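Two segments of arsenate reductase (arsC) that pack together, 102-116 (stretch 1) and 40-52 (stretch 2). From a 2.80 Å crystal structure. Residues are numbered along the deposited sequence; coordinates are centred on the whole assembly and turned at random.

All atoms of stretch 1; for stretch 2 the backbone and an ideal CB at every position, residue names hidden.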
# COMPACT_ATOMS: atom_id res chain seq x y z
N LYS A 102 -13.54 -20.64 -15.98
CA LYS A 102 -14.85 -21.01 -15.47
C LYS A 102 -15.88 -21.02 -16.61
O LYS A 102 -16.80 -21.84 -16.63
CB LYS A 102 -15.27 -20.00 -14.40
CG LYS A 102 -14.32 -19.94 -13.20
CD LYS A 102 -14.70 -20.94 -12.11
CE LYS A 102 -13.62 -21.08 -11.06
NZ LYS A 102 -12.42 -21.78 -11.62
N ASP A 103 -15.64 -20.16 -17.59
CA ASP A 103 -16.51 -19.99 -18.75
C ASP A 103 -18.01 -20.02 -18.41
O ASP A 103 -18.47 -19.20 -17.62
CB ASP A 103 -16.15 -20.99 -19.85
CG ASP A 103 -16.07 -20.33 -21.24
OD1 ASP A 103 -16.68 -19.25 -21.42
OD2 ASP A 103 -15.40 -20.90 -22.13
N GLU A 104 -18.76 -20.95 -19.00
CA GLU A 104 -20.20 -21.08 -18.75
C GLU A 104 -20.96 -19.74 -18.57
O GLU A 104 -20.78 -18.79 -19.35
CB GLU A 104 -20.44 -22.00 -17.56
CG GLU A 104 -19.88 -21.46 -16.27
CD GLU A 104 -20.28 -22.29 -15.08
OE1 GLU A 104 -19.41 -23.03 -14.57
OE2 GLU A 104 -21.46 -22.19 -14.66
N GLY A 105 -21.84 -19.71 -17.58
CA GLY A 105 -22.61 -18.51 -17.31
C GLY A 105 -21.91 -17.60 -16.31
O GLY A 105 -22.34 -16.47 -16.12
N THR A 106 -20.87 -18.12 -15.65
CA THR A 106 -20.09 -17.36 -14.67
C THR A 106 -19.64 -16.03 -15.26
O THR A 106 -19.60 -15.02 -14.55
CB THR A 106 -18.87 -18.17 -14.19
OG1 THR A 106 -19.30 -19.18 -13.27
CG2 THR A 106 -17.86 -17.28 -13.48
N TYR A 107 -19.30 -16.03 -16.54
CA TYR A 107 -18.89 -14.82 -17.22
C TYR A 107 -20.01 -13.78 -17.19
O TYR A 107 -19.77 -12.61 -16.95
CB TYR A 107 -18.53 -15.13 -18.65
CG TYR A 107 -17.09 -15.41 -18.85
CD1 TYR A 107 -16.51 -16.59 -18.40
CD2 TYR A 107 -16.29 -14.51 -19.54
CE1 TYR A 107 -15.18 -16.86 -18.62
CE2 TYR A 107 -14.95 -14.78 -19.76
CZ TYR A 107 -14.41 -15.94 -19.31
OH TYR A 107 -13.08 -16.17 -19.55
N ARG A 108 -21.22 -14.21 -17.50
CA ARG A 108 -22.36 -13.31 -17.49
C ARG A 108 -22.57 -12.75 -16.09
O ARG A 108 -22.88 -11.57 -15.94
CB ARG A 108 -23.63 -14.03 -17.98
CG ARG A 108 -23.72 -14.19 -19.50
CD ARG A 108 -25.10 -14.67 -19.95
NE ARG A 108 -25.32 -14.51 -21.38
CZ ARG A 108 -24.97 -15.40 -22.31
NH1 ARG A 108 -25.22 -15.16 -23.59
NH2 ARG A 108 -24.37 -16.54 -21.97
N ARG A 109 -22.41 -13.61 -15.09
CA ARG A 109 -22.55 -13.18 -13.70
C ARG A 109 -21.51 -12.10 -13.40
O ARG A 109 -21.81 -11.10 -12.74
CB ARG A 109 -22.36 -14.38 -12.77
CG ARG A 109 -22.73 -14.13 -11.32
CD ARG A 109 -21.49 -14.20 -10.44
NE ARG A 109 -21.78 -14.91 -9.19
CZ ARG A 109 -21.36 -16.14 -8.91
NH1 ARG A 109 -21.69 -16.69 -7.75
NH2 ARG A 109 -20.59 -16.82 -9.77
N VAL A 110 -20.28 -12.31 -13.87
CA VAL A 110 -19.20 -11.34 -13.69
C VAL A 110 -19.55 -10.06 -14.42
O VAL A 110 -19.29 -8.97 -13.93
CB VAL A 110 -17.87 -11.89 -14.24
CG1 VAL A 110 -16.84 -10.79 -14.35
CG2 VAL A 110 -17.37 -13.00 -13.35
N LEU A 111 -20.15 -10.20 -15.60
CA LEU A 111 -20.54 -9.04 -16.39
C LEU A 111 -21.53 -8.18 -15.63
O LEU A 111 -21.43 -6.96 -15.64
CB LEU A 111 -21.18 -9.50 -17.70
CG LEU A 111 -21.64 -8.37 -18.62
CD1 LEU A 111 -20.44 -7.57 -19.04
CD2 LEU A 111 -22.35 -8.92 -19.84
N ALA A 112 -22.53 -8.83 -15.03
CA ALA A 112 -23.56 -8.13 -14.29
C ALA A 112 -23.01 -7.35 -13.12
O ALA A 112 -23.41 -6.21 -12.92
CB ALA A 112 -24.62 -9.09 -13.82
N GLU A 113 -22.14 -7.97 -12.32
CA GLU A 113 -21.56 -7.29 -11.16
C GLU A 113 -20.81 -6.06 -11.59
O GLU A 113 -20.93 -5.01 -10.97
CB GLU A 113 -20.60 -8.19 -10.40
CG GLU A 113 -21.29 -9.15 -9.46
CD GLU A 113 -20.36 -9.65 -8.38
OE1 GLU A 113 -19.85 -8.81 -7.60
OE2 GLU A 113 -20.14 -10.88 -8.31
N ILE A 114 -19.98 -6.21 -12.60
CA ILE A 114 -19.23 -5.10 -13.14
C ILE A 114 -20.20 -3.99 -13.57
O ILE A 114 -19.92 -2.81 -13.37
CB ILE A 114 -18.41 -5.55 -14.35
CG1 ILE A 114 -17.39 -6.60 -13.93
CG2 ILE A 114 -17.71 -4.36 -14.99
CD1 ILE A 114 -16.47 -7.02 -15.05
N GLU A 115 -21.33 -4.39 -14.14
CA GLU A 115 -22.36 -3.47 -14.61
C GLU A 115 -23.03 -2.74 -13.46
O GLU A 115 -23.31 -1.56 -13.56
CB GLU A 115 -23.41 -4.23 -15.43
CG GLU A 115 -24.36 -3.32 -16.22
CD GLU A 115 -25.27 -4.07 -17.16
OE1 GLU A 115 -25.76 -5.16 -16.79
OE2 GLU A 115 -25.52 -3.58 -18.29
N GLU A 116 -23.36 -3.47 -12.40
CA GLU A 116 -23.99 -2.88 -11.23
C GLU A 116 -23.03 -1.87 -10.62
O GLU A 116 -23.45 -0.85 -10.09
CB GLU A 116 -24.27 -3.97 -10.19
CG GLU A 116 -24.81 -3.43 -8.87
CD GLU A 116 -24.27 -4.19 -7.66
OE1 GLU A 116 -24.80 -5.28 -7.34
OE2 GLU A 116 -23.32 -3.70 -7.01
N UNK A 40 -8.04 -10.90 -26.37
CA UNK A 40 -9.11 -10.51 -25.46
C UNK A 40 -10.04 -11.71 -25.46
O UNK A 40 -10.25 -12.35 -26.49
CB UNK A 40 -9.81 -9.22 -25.88
N UNK A 41 -10.57 -12.04 -24.28
CA UNK A 41 -11.44 -13.19 -24.12
C UNK A 41 -12.53 -13.25 -25.16
O UNK A 41 -13.17 -12.24 -25.46
CB UNK A 41 -12.07 -13.18 -22.72
N UNK A 42 -12.73 -14.44 -25.70
CA UNK A 42 -13.74 -14.67 -26.71
C UNK A 42 -15.14 -14.71 -26.09
O UNK A 42 -16.12 -14.35 -26.74
CB UNK A 42 -13.45 -15.97 -27.46
N UNK A 43 -15.22 -15.14 -24.83
CA UNK A 43 -16.50 -15.19 -24.14
C UNK A 43 -17.00 -13.78 -23.93
O UNK A 43 -18.20 -13.49 -24.03
CB UNK A 43 -16.38 -15.93 -22.81
N UNK A 44 -16.05 -12.91 -23.61
CA UNK A 44 -16.32 -11.50 -23.35
C UNK A 44 -16.78 -10.74 -24.58
O UNK A 44 -17.80 -10.06 -24.54
CB UNK A 44 -15.07 -10.83 -22.78
N UNK A 45 -16.00 -10.83 -25.65
CA UNK A 45 -16.36 -10.12 -26.86
C UNK A 45 -17.69 -10.60 -27.40
O UNK A 45 -18.40 -9.85 -28.06
CB UNK A 45 -15.27 -10.28 -27.92
N UNK A 46 -18.01 -11.87 -27.12
CA UNK A 46 -19.26 -12.47 -27.55
C UNK A 46 -20.34 -11.85 -26.69
O UNK A 46 -21.34 -11.35 -27.19
CB UNK A 46 -19.24 -14.00 -27.43
N UNK A 47 -20.13 -11.92 -25.39
CA UNK A 47 -21.07 -11.38 -24.42
C UNK A 47 -21.36 -9.88 -24.60
O UNK A 47 -22.48 -9.42 -24.36
CB UNK A 47 -20.53 -11.63 -23.01
N UNK A 48 -20.34 -9.12 -24.98
CA UNK A 48 -20.50 -7.69 -25.20
C UNK A 48 -21.19 -7.45 -26.53
O UNK A 48 -22.06 -6.59 -26.63
CB UNK A 48 -19.15 -6.98 -25.16
N UNK A 49 -20.79 -8.22 -27.55
CA UNK A 49 -21.38 -8.10 -28.89
C UNK A 49 -22.86 -8.48 -28.86
O UNK A 49 -23.64 -8.10 -29.73
CB UNK A 49 -20.63 -8.98 -29.89
N UNK A 50 -23.21 -9.30 -27.88
CA UNK A 50 -24.58 -9.74 -27.69
C UNK A 50 -25.37 -8.56 -27.10
O UNK A 50 -26.61 -8.54 -27.14
CB UNK A 50 -24.65 -10.97 -26.79
N UNK A 51 -24.64 -7.59 -26.54
CA UNK A 51 -25.20 -6.38 -25.93
C UNK A 51 -24.90 -5.18 -26.83
O UNK A 51 -25.12 -4.04 -26.44
CB UNK A 51 -24.63 -6.16 -24.53
N UNK A 52 -24.42 -5.47 -28.03
CA UNK A 52 -24.10 -4.43 -28.99
C UNK A 52 -22.85 -3.67 -28.63
O UNK A 52 -22.72 -2.48 -28.96
CB UNK A 52 -25.27 -3.45 -29.12

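At position 40 the ideal CB has nothing of stretch 1 within 5.5 Å, so the contact does not constrain it; the residue is Val 40.

Position 41 precedes a helix, and its ideal CB points toward stretch 1, 4.4 Å from Tyr 107 CE2. Asp, Asn, Ser or Thr could cap the helix, and an acceptor could also meet the tyrosine hydroxyl. Asp 41 does both: its OD1 accepts from the backbone N of position 43 at 2.8 Å, and Tyr 107 OH donates to its OD2 at 2.6 Å.

Position 42 points sideways into open space and is permissive; Glu 42 leads away from stretch 1.

The ideal CB of position 43 points toward stretch 1, 3.6 Å from both Tyr 107 CE2 and Asp 103 OD1. A small side chain offering a donor beside the carboxylate and a methyl beside the ring fits well. Thr meets both demands; Ser would supply just the donor, Ala or Val just the apolar contact. Thr 43 has chi1 near -51° (m), which places CG2 over one face of the ring, 3.7 Å from the Tyr 107 centroid, a CH-pi contact. Its OG1 lies 2.8 Å from Asp 103 OD1 and 3.0 Å from Asp 41 OD1; which oxygen receives the proton is not settled.

Position 44 points sideways; its ideal CB lies 5.0 Å from Tyr 107 CE2, suiting a modest apolar group. Val 44 CG2 reaches the ring edge, 3.8 Å from Tyr 107 CE2. Position 45 is out of reach and permissive: Lys 45.

Position 46 also lacks neighbours at CB, so a long polar chain is possible, although the Arg 108 guanidinium would favour an acid. The residue is Arg 46, whose NH1 lies 3.2 Å from Arg 108 NH1: two donors, no hydrogen bond.

Position 47 points toward stretch 1; its ideal CB lies 4.5 Å from Leu 111 CD2 and 5.4 Å from Arg 108 CG. Leu, Ile or Met would suit. Leu 47 sets CD2 3.5 Å from Tyr 107 CB, and CD1 over one face of the Arg 108 guanidinium.

Position 48 points away, so a side chain must be long enough to bend back; Leu, Met or another long chain could. Leu 48 CD2 comes 4.2 Å from Leu 111 CD1. Position 49 is unconstrained: Ala 49.

Position 50 points toward stretch 1; its ideal CB lies 5.3 Å from Arg 108 NH1, inviting Asp, Glu or Gln. Glu 50 forms a salt bridge, with its OE1 2.7 Å from Arg 108 NH1.

Position 51 points toward stretch 1, but its CB is not close; a long base could reach Glu 115. Arg 51 NH2 pairs with Glu 115 OE2 at 2.9 Å, a salt bridge. At position 52 phi is +73°, favouring glycine: Gly 52.

Stretch 2 (40-52) VDETVKRLLAERG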
# COMPACT_ATOMS: atom_id res chain seq x y z
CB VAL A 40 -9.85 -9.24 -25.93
CG1 VAL A 40 -11.19 -9.11 -25.23
CG2 VAL A 40 -9.02 -8.03 -25.60
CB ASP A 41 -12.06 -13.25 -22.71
CG ASP A 41 -12.31 -14.70 -22.34
OD1 ASP A 41 -13.23 -15.32 -22.90
OD2 ASP A 41 -11.57 -15.21 -21.48
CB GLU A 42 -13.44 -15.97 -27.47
CG GLU A 42 -12.04 -16.02 -28.08
CD GLU A 42 -11.75 -14.88 -29.07
OE1 GLU A 42 -12.64 -14.55 -29.90
OE2 GLU A 42 -10.64 -14.31 -29.02
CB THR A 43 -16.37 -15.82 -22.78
OG1 THR A 43 -15.70 -17.07 -22.91
CG2 THR A 43 -17.75 -16.05 -22.16
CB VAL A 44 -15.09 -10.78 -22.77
CG1 VAL A 44 -15.41 -9.31 -22.55
CG2 VAL A 44 -14.69 -11.42 -21.47
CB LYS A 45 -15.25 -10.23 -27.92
CG LYS A 45 -14.87 -11.61 -28.32
CD LYS A 45 -13.84 -11.59 -29.43
CE LYS A 45 -12.52 -11.02 -28.95
NZ LYS A 45 -11.46 -11.16 -29.99
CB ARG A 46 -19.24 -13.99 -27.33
CG ARG A 46 -20.61 -14.66 -27.47
CD ARG A 46 -20.66 -15.97 -26.71
NE ARG A 46 -22.03 -16.42 -26.44
CZ ARG A 46 -22.40 -17.11 -25.36
NH1 ARG A 46 -23.67 -17.47 -25.21
NH2 ARG A 46 -21.52 -17.42 -24.41
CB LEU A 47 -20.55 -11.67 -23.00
CG LEU A 47 -21.14 -12.87 -22.26
CD1 LEU A 47 -21.42 -14.01 -23.19
CD2 LEU A 47 -20.19 -13.29 -21.16
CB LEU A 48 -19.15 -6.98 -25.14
CG LEU A 48 -18.52 -6.86 -23.75
CD1 LEU A 48 -17.14 -6.24 -23.85
CD2 LEU A 48 -19.42 -6.02 -22.86
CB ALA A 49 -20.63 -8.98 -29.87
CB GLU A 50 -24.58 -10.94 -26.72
CG GLU A 50 -25.90 -11.65 -26.52
CD GLU A 50 -25.78 -12.85 -25.59
OE1 GLU A 50 -25.17 -13.86 -26.01
OE2 GLU A 50 -26.28 -12.77 -24.44
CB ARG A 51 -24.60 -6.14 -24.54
CG ARG A 51 -25.36 -5.15 -23.67
CD ARG A 51 -24.77 -5.07 -22.26
NE ARG A 51 -24.76 -6.35 -21.55
CZ ARG A 51 -25.53 -6.64 -20.51
NH1 ARG A 51 -25.46 -7.83 -19.92
NH2 ARG A 51 -26.39 -5.74 -20.04
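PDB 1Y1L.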